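Local coordinates for protein GH127 beta-L-arabinofuranoside (Geobacillus stearothermophilus, PDB 4QK0) that probably hydrolyses beta-L-arabinofuranosidic linkages to release L-arabinose, as a beta-L-arabinofuranosidase of glycoside hydrolase family 127, at residues V534-A539 and A579-H584; V593-G598 and P624-P629. One frame throughout, in Å; residues are numbered along the deposited sequence.

Contact 1 of 2, residues V534-A539 and A579-H584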
ATOM      1  N   VAL A 534     -26.080   8.135  19.302  1.00 27.97           N
ATOM      2  CA  VAL A 534     -24.917   8.170  18.383  1.00 27.93           C
ATOM      3  C   VAL A 534     -23.712   7.763  19.199  1.00 24.91           C
ATOM      4  O   VAL A 534     -23.457   8.367  20.177  1.00 24.51           O
ATOM      5  CB  VAL A 534     -24.659   9.563  17.784  1.00 32.06           C
ATOM      6  CG1 VAL A 534     -23.354   9.583  16.958  1.00 31.08           C
ATOM      7  CG2 VAL A 534     -25.812   9.955  16.880  1.00 32.83           C
ATOM      8  N   GLU A 535     -22.984   6.757  18.774  1.00 24.78           N
ATOM      9  CA  GLU A 535     -21.829   6.347  19.481  1.00 27.52           C
ATOM     10  C   GLU A 535     -20.530   6.680  18.705  1.00 27.34           C
ATOM     11  O   GLU A 535     -20.472   6.571  17.494  1.00 24.91           O
ATOM     12  CB  GLU A 535     -21.842   4.833  19.665  1.00 32.01           C
ATOM     13  CG  GLU A 535     -23.018   4.260  20.436  1.00 36.58           C
ATOM     14  CD  GLU A 535     -22.893   4.349  21.967  1.00 39.69           C
ATOM     15  OE1 GLU A 535     -22.060   5.145  22.501  1.00 36.39           O
ATOM     16  OE2 GLU A 535     -23.701   3.643  22.637  1.00 36.81           O
ATOM     17  N   ARG A 536     -19.494   7.026  19.457  1.00 29.93           N
ATOM     18  CA  ARG A 536     -18.140   7.204  18.955  1.00 30.95           C
ATOM     19  C   ARG A 536     -17.406   5.891  19.183  1.00 29.44           C
ATOM     20  O   ARG A 536     -17.148   5.527  20.323  1.00 31.90           O
ATOM     21  CB  ARG A 536     -17.430   8.312  19.746  1.00 33.65           C
ATOM     22  CG  ARG A 536     -17.777   9.749  19.337  1.00 39.47           C
ATOM     23  CD  ARG A 536     -16.962  10.726  20.218  1.00 42.77           C
ATOM     24  NE  ARG A 536     -16.997  12.119  19.810  1.00 51.41           N
ATOM     25  CZ  ARG A 536     -18.048  12.931  19.979  1.00 60.93           C
ATOM     26  NH1 ARG A 536     -19.180  12.502  20.566  1.00 55.14           N
ATOM     27  NH2 ARG A 536     -17.983  14.184  19.553  1.00 59.16           N
ATOM     28  N   ILE A 537     -17.081   5.170  18.129  1.00 24.77           N
ATOM     29  CA  ILE A 537     -16.437   3.889  18.293  1.00 25.46           C
ATOM     30  C   ILE A 537     -14.909   4.036  18.199  1.00 27.37           C
ATOM     31  O   ILE A 537     -14.397   4.679  17.263  1.00 29.53           O
ATOM     32  CB  ILE A 537     -16.932   2.922  17.213  1.00 26.08           C
ATOM     33  CG1 ILE A 537     -18.486   2.819  17.229  1.00 25.89           C
ATOM     34  CG2 ILE A 537     -16.316   1.553  17.406  1.00 27.13           C
ATOM     35  CD1 ILE A 537     -19.080   2.366  18.555  1.00 25.51           C
ATOM     36  N   LYS A 538     -14.200   3.410  19.129  1.00 23.14           N
ATOM     37  CA  LYS A 538     -12.764   3.336  19.118  1.00 28.18           C
ATOM     38  C   LYS A 538     -12.255   1.937  18.835  1.00 26.61           C
ATOM     39  O   LYS A 538     -12.843   0.959  19.283  1.00 30.16           O
ATOM     40  CB  LYS A 538     -12.217   3.759  20.471  1.00 30.56           C
ATOM     41  CG  LYS A 538     -12.508   5.198  20.836  1.00 33.89           C
ATOM     42  CD  LYS A 538     -11.790   6.247  19.984  1.00 38.12           C
ATOM     43  CE  LYS A 538     -10.260   6.033  19.976  1.00 46.05           C
ATOM     44  NZ  LYS A 538      -9.484   6.984  19.151  1.00 45.24           N
ATOM     45  N   ALA A 539     -11.174   1.838  18.073  1.00 25.63           N
ATOM     46  CA  ALA A 539     -10.570   0.552  17.811  1.00 24.99           C
ATOM     47  C   ALA A 539      -9.505   0.246  18.831  1.00 25.01           C
ATOM     48  O   ALA A 539      -8.895   1.146  19.415  1.00 25.12           O
ATOM     49  CB  ALA A 539      -9.973   0.481  16.455  1.00 25.88           C
ATOM     50  N   ALA A 579     -17.908  17.419  20.932  1.00 51.88           N
ATOM     51  CA  ALA A 579     -18.845  17.927  19.953  1.00 54.41           C
ATOM     52  C   ALA A 579     -20.144  17.174  20.086  1.00 58.17           C
ATOM     53  O   ALA A 579     -20.152  15.969  20.329  1.00 57.34           O
ATOM     54  CB  ALA A 579     -18.319  17.771  18.544  1.00 56.37           C
ATOM     55  N   LYS A 580     -21.239  17.913  19.991  1.00 59.65           N
ATOM     56  CA  LYS A 580     -22.549  17.380  20.279  1.00 66.57           C
ATOM     57  C   LYS A 580     -23.173  16.897  18.998  1.00 52.39           C
ATOM     58  O   LYS A 580     -23.422  17.661  18.076  1.00 48.00           O
ATOM     59  CB  LYS A 580     -23.378  18.414  21.040  1.00 78.38           C
ATOM     60  CG  LYS A 580     -22.678  18.866  22.326  1.00 84.87           C
ATOM     61  CD  LYS A 580     -22.566  17.800  23.413  1.00 84.15           C
ATOM     62  CE  LYS A 580     -23.606  18.043  24.487  1.00 85.28           C
ATOM     63  NZ  LYS A 580     -23.291  19.208  25.353  1.00 84.19           N
ATOM     64  N   LEU A 581     -23.373  15.588  18.941  1.00 47.04           N
ATOM     65  CA  LEU A 581     -23.847  14.954  17.736  1.00 45.62           C
ATOM     66  C   LEU A 581     -25.348  14.716  17.839  1.00 43.63           C
ATOM     67  O   LEU A 581     -25.864  14.489  18.921  1.00 44.62           O
ATOM     68  CB  LEU A 581     -23.121  13.636  17.506  1.00 46.05           C
ATOM     69  CG  LEU A 581     -21.677  13.456  17.091  1.00 50.53           C
ATOM     70  CD1 LEU A 581     -20.898  14.730  17.243  1.00 53.98           C
ATOM     71  CD2 LEU A 581     -20.998  12.293  17.808  1.00 47.59           C
ATOM     72  N   GLU A 582     -26.036  14.787  16.705  1.00 45.12           N
ATOM     73  CA  GLU A 582     -27.485  14.647  16.631  1.00 45.70           C
ATOM     74  C   GLU A 582     -27.803  13.778  15.428  1.00 39.92           C
ATOM     75  O   GLU A 582     -27.053  13.751  14.479  1.00 40.38           O
ATOM     76  CB  GLU A 582     -28.187  15.998  16.438  1.00 50.26           C
ATOM     77  CG  GLU A 582     -27.886  17.087  17.473  1.00 64.75           C
ATOM     78  CD  GLU A 582     -28.753  17.010  18.729  1.00 80.75           C
ATOM     79  OE1 GLU A 582     -28.754  17.971  19.537  1.00 87.61           O
ATOM     80  OE2 GLU A 582     -29.442  15.994  18.923  1.00 88.82           O
ATOM     81  N   ALA A 583     -28.928  13.072  15.479  1.00 37.19           N
ATOM     82  CA  ALA A 583     -29.379  12.237  14.384  1.00 37.85           C
ATOM     83  C   ALA A 583     -30.775  12.596  14.036  1.00 33.63           C
ATOM     84  O   ALA A 583     -31.549  12.897  14.905  1.00 30.72           O
ATOM     85  CB  ALA A 583     -29.318  10.772  14.775  1.00 39.31           C
ATOM     86  N   HIS A 584     -31.114  12.542  12.766  1.00 35.34           N
ATOM     87  CA  HIS A 584     -32.525  12.695  12.393  1.00 37.84           C
ATOM     88  C   HIS A 584     -32.753  12.050  11.054  1.00 36.56           C
ATOM     89  O   HIS A 584     -31.812  11.832  10.267  1.00 39.43           O
ATOM     90  CB  HIS A 584     -32.944  14.183  12.333  1.00 38.11           C
ATOM     91  CG  HIS A 584     -32.283  14.944  11.228  1.00 35.11           C
ATOM     92  ND1 HIS A 584     -31.036  15.510  11.365  1.00 38.88           N
ATOM     93  CD2 HIS A 584     -32.661  15.185   9.952  1.00 35.98           C
ATOM     94  CE1 HIS A 584     -30.668  16.068  10.225  1.00 33.98           C
ATOM     95  NE2 HIS A 584     -31.639  15.888   9.350  1.00 36.44           N
TER
HETATM   96  O   HOH W   1     -22.035  14.347  21.068  1.00 53.32           O
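Two hydrogen bonds grip the carbonyl oxygen of Ala-579, one from a guanidinium and one from a water. In the beta-rich C-terminal domain of this family 127 enzyme, the first joins the strand 534-539 to the 579-584 segment of a strand with which it forms no backbone ladder. Arg-536 runs extended from CG to NE, then chi4 (74°) turns the guanidinium across the chain. Its NH2 lies 2.9 Å from Ala-579 O on a nearly straight bond (167° at the hydrogen), along a carbonyl lone pair and in the guanidinium plane. Because NH2 also donates to Pro-576 O, the group is fixed at two points of the opposing backbone. The water gives its hydrogen to Ala-579 O at 2.6 Å and accepts from Leu-581 N at 2.8 Å, bridging the backbone on either side of Lys-580; Arg-536 NH1 reaches this water only weakly. Over one guanidinium face sits Leu-581, its CD2 a tight 3.3 Å from Arg-536 NH1. The Leu-581 side chain also packs on Leu-552. Further along, Lys-538 and Ala-539 extend the sheet into a strand of the second subunit. With CG1 anti to its backbone N (chi1 174°), Val-534 straddles two partners: CG1 meets Leu-581 CD2 at 3.7 Å, and CG2 faces Ala-583 CB at 4.2 Å.

Contact 2 of 2, residues V593-G598 and P624-P629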
ATOM      1  N   VAL A 593     -32.964   7.746   5.087  1.00 32.43           N
ATOM      2  CA  VAL A 593     -31.960   7.325   6.010  1.00 29.00           C
ATOM      3  C   VAL A 593     -31.882   8.271   7.163  1.00 29.06           C
ATOM      4  O   VAL A 593     -32.215   9.436   7.027  1.00 29.51           O
ATOM      5  CB  VAL A 593     -30.577   7.249   5.356  1.00 31.37           C
ATOM      6  CG1 VAL A 593     -30.584   6.267   4.200  1.00 32.72           C
ATOM      7  CG2 VAL A 593     -30.065   8.619   4.877  1.00 31.29           C
ATOM      8  N   VAL A 594     -31.402   7.781   8.304  1.00 24.70           N
ATOM      9  CA  VAL A 594     -31.050   8.659   9.357  1.00 24.56           C
ATOM     10  C   VAL A 594     -29.637   9.239   9.024  1.00 27.42           C
ATOM     11  O   VAL A 594     -28.714   8.515   8.612  1.00 24.67           O
ATOM     12  CB  VAL A 594     -31.045   7.948  10.713  1.00 24.80           C
ATOM     13  CG1 VAL A 594     -30.463   8.851  11.800  1.00 25.03           C
ATOM     14  CG2 VAL A 594     -32.454   7.567  11.131  1.00 24.77           C
ATOM     15  N   VAL A 595     -29.452  10.537   9.259  1.00 27.20           N
ATOM     16  CA  VAL A 595     -28.130  11.157   9.084  1.00 28.07           C
ATOM     17  C   VAL A 595     -27.671  11.621  10.428  1.00 27.97           C
ATOM     18  O   VAL A 595     -28.477  11.828  11.325  1.00 30.32           O
ATOM     19  CB  VAL A 595     -28.148  12.345   8.111  1.00 28.42           C
ATOM     20  CG1 VAL A 595     -28.699  11.924   6.785  1.00 28.28           C
ATOM     21  CG2 VAL A 595     -28.981  13.485   8.670  1.00 31.01           C
ATOM     22  N   ILE A 596     -26.354  11.795  10.575  1.00 30.28           N
ATOM     23  CA  ILE A 596     -25.776  12.300  11.834  1.00 30.20           C
ATOM     24  C   ILE A 596     -25.066  13.613  11.561  1.00 30.93           C
ATOM     25  O   ILE A 596     -24.359  13.737  10.562  1.00 36.04           O
ATOM     26  CB  ILE A 596     -24.788  11.286  12.412  1.00 30.18           C
ATOM     27  CG1 ILE A 596     -25.555  10.059  12.883  1.00 29.68           C
ATOM     28  CG2 ILE A 596     -23.964  11.898  13.537  1.00 28.90           C
ATOM     29  CD1 ILE A 596     -24.671   8.932  13.273  1.00 29.31           C
ATOM     30  N   THR A 597     -25.286  14.611  12.420  1.00 31.59           N
ATOM     31  CA  THR A 597     -24.727  15.928  12.186  1.00 36.96           C
ATOM     32  C   THR A 597     -24.059  16.414  13.424  1.00 34.71           C
ATOM     33  O   THR A 597     -24.397  16.008  14.520  1.00 39.55           O
ATOM     34  CB  THR A 597     -25.780  16.980  11.684  1.00 36.99           C
ATOM     35  OG1 THR A 597     -26.750  17.215  12.697  1.00 43.67           O
ATOM     36  CG2 THR A 597     -26.509  16.520  10.417  1.00 36.76           C
ATOM     37  N   GLY A 598     -23.137  17.342  13.227  1.00 37.38           N
ATOM     38  CA  GLY A 598     -22.426  17.990  14.333  1.00 36.87           C
ATOM     39  C   GLY A 598     -21.444  19.006  13.811  1.00 36.61           C
ATOM     40  O   GLY A 598     -21.511  19.441  12.642  1.00 37.56           O
ATOM     41  N   PRO A 624     -19.667  22.734  10.153  1.00 41.65           N
ATOM     42  CA  PRO A 624     -20.680  21.694  10.297  1.00 38.79           C
ATOM     43  C   PRO A 624     -20.248  20.441   9.514  1.00 35.61           C
ATOM     44  O   PRO A 624     -19.527  20.587   8.517  1.00 32.92           O
ATOM     45  CB  PRO A 624     -21.908  22.309   9.597  1.00 42.85           C
ATOM     46  CG  PRO A 624     -21.301  23.162   8.502  1.00 45.64           C
ATOM     47  CD  PRO A 624     -19.999  23.699   9.073  1.00 43.41           C
ATOM     48  N   PHE A 625     -20.614  19.232   9.977  1.00 31.81           N
ATOM     49  CA  PHE A 625     -20.469  18.016   9.133  1.00 28.01           C
ATOM     50  C   PHE A 625     -21.717  17.212   9.107  1.00 25.58           C
ATOM     51  O   PHE A 625     -22.503  17.245  10.037  1.00 28.54           O
ATOM     52  CB  PHE A 625     -19.337  17.080   9.573  1.00 27.56           C
ATOM     53  CG  PHE A 625     -19.651  16.278  10.783  1.00 27.61           C
ATOM     54  CD1 PHE A 625     -20.220  14.995  10.719  1.00 28.32           C
ATOM     55  CD2 PHE A 625     -19.346  16.799  12.014  1.00 28.94           C
ATOM     56  CE1 PHE A 625     -20.478  14.269  11.889  1.00 30.52           C
ATOM     57  CE2 PHE A 625     -19.613  16.083  13.166  1.00 29.30           C
ATOM     58  CZ  PHE A 625     -20.159  14.820  13.099  1.00 30.27           C
ATOM     59  N   ARG A 626     -21.783  16.369   8.109  1.00 28.47           N
ATOM     60  CA  ARG A 626     -22.832  15.419   7.993  1.00 32.39           C
ATOM     61  C   ARG A 626     -22.333  14.051   7.606  1.00 30.01           C
ATOM     62  O   ARG A 626     -21.546  13.883   6.637  1.00 30.36           O
ATOM     63  CB  ARG A 626     -23.849  15.903   6.942  1.00 33.54           C
ATOM     64  CG  ARG A 626     -25.077  15.024   6.969  1.00 37.99           C
ATOM     65  CD  ARG A 626     -26.281  15.728   6.386  1.00 40.37           C
ATOM     66  NE  ARG A 626     -26.219  15.602   4.948  1.00 45.21           N
ATOM     67  CZ  ARG A 626     -27.253  15.749   4.136  1.00 48.66           C
ATOM     68  NH1 ARG A 626     -28.453  15.996   4.643  1.00 50.58           N
ATOM     69  NH2 ARG A 626     -27.074  15.642   2.828  1.00 48.37           N
ATOM     70  N   ALA A 627     -22.857  13.041   8.314  1.00 28.13           N
ATOM     71  CA  ALA A 627     -22.457  11.677   8.075  1.00 28.02           C
ATOM     72  C   ALA A 627     -23.683  10.894   7.629  1.00 27.49           C
ATOM     73  O   ALA A 627     -24.774  11.122   8.127  1.00 24.34           O
ATOM     74  CB  ALA A 627     -21.824  11.082   9.324  1.00 26.98           C
ATOM     75  N   ILE A 628     -23.457   9.939   6.739  1.00 24.74           N
ATOM     76  CA  ILE A 628     -24.480   9.047   6.253  1.00 26.04           C
ATOM     77  C   ILE A 628     -24.053   7.567   6.451  1.00 28.40           C
ATOM     78  O   ILE A 628     -22.895   7.298   6.771  1.00 29.22           O
ATOM     79  CB  ILE A 628     -24.745   9.274   4.745  1.00 26.58           C
ATOM     80  CG1 ILE A 628     -23.451   9.130   3.930  1.00 26.52           C
ATOM     81  CG2 ILE A 628     -25.334  10.670   4.520  1.00 28.89           C
ATOM     82  CD1 ILE A 628     -23.573   8.231   2.755  1.00 26.60           C
ATOM     83  N   PRO A 629     -24.996   6.611   6.268  1.00 28.48           N
ATOM     84  CA  PRO A 629     -24.661   5.228   6.458  1.00 26.32           C
ATOM     85  C   PRO A 629     -23.639   4.759   5.468  1.00 23.61           C
ATOM     86  O   PRO A 629     -23.745   5.072   4.274  1.00 24.69           O
ATOM     87  CB  PRO A 629     -26.015   4.507   6.194  1.00 26.77           C
ATOM     88  CG  PRO A 629     -27.030   5.465   6.646  1.00 26.08           C
ATOM     89  CD  PRO A 629     -26.470   6.796   6.199  1.00 28.25           C
TER
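Phe-625 holds CG in the crowded position between its backbone N and carbonyl carbon (chi1 76°), and chi2 of 92° lays the ring across the neighbouring strand, over Gly-598. Gly-598 N stands above one ring face, offset toward the rim, and Phe-625 CE2 comes within 3.5 Å of Gly-598 C. Having no side chain, the glycine allows this close cover of its fully extended backbone. The two residues form a hydrogen-bonded antiparallel pair: Phe-625 N gives a 2.8 Å bond to Gly-598 O from above the carbonyl plane, while the return bond from Gly-598 N to Phe-625 O stretches to 3.3 Å. Ile-596 and Ala-627 make the other such pair, with 3.0 Å from Ile-596 N to Ala-627 O and 2.8 Å from Ala-627 N to Ile-596 O. On the opposite face Thr-597 and Arg-626 form the non-hydrogen-bonded pair between them. Arg-626 CG, anti to its backbone N, runs alongside Thr-597 CG2 at 4.0 Å, and its CD also meets Val-595 CG2. A bend at chi3 carries the guanidinium on to a salt bridge with Asp-565. Toward 593 the ladder gives way to packing, Pro-629 CG lying 4.2 Å from Val-593 CB. An aromatic ring folded over a cross-strand glycine is a recognised pairing of antiparallel beta sheets, here within the mixed sheet of the C-terminal domain.

How the contacts relate
Contacts 1 and 2 have centres 10 Å apart and share one mixed sheet of the C-terminal domain. Strand 574-586, carrying 579-584, pairs with the next strand, 593-603: Thr-597 N lies 2.8 Å from Glu-582 O and Val-595 N 2.9 Å from His-584 O, both probable hydrogen bonds. The strand at 593-598 thus sits between two antiparallel neighbours, with amides alternately serving 579-584 and 624-629. Val-534 of contact 1 also packs on Ile-596 of contact 2, tying strand 534-539 to that ladder. Contact 1 is at the surface, its strand 534-539 continuing to the second subunit; contact 2 is largely buried within one chain.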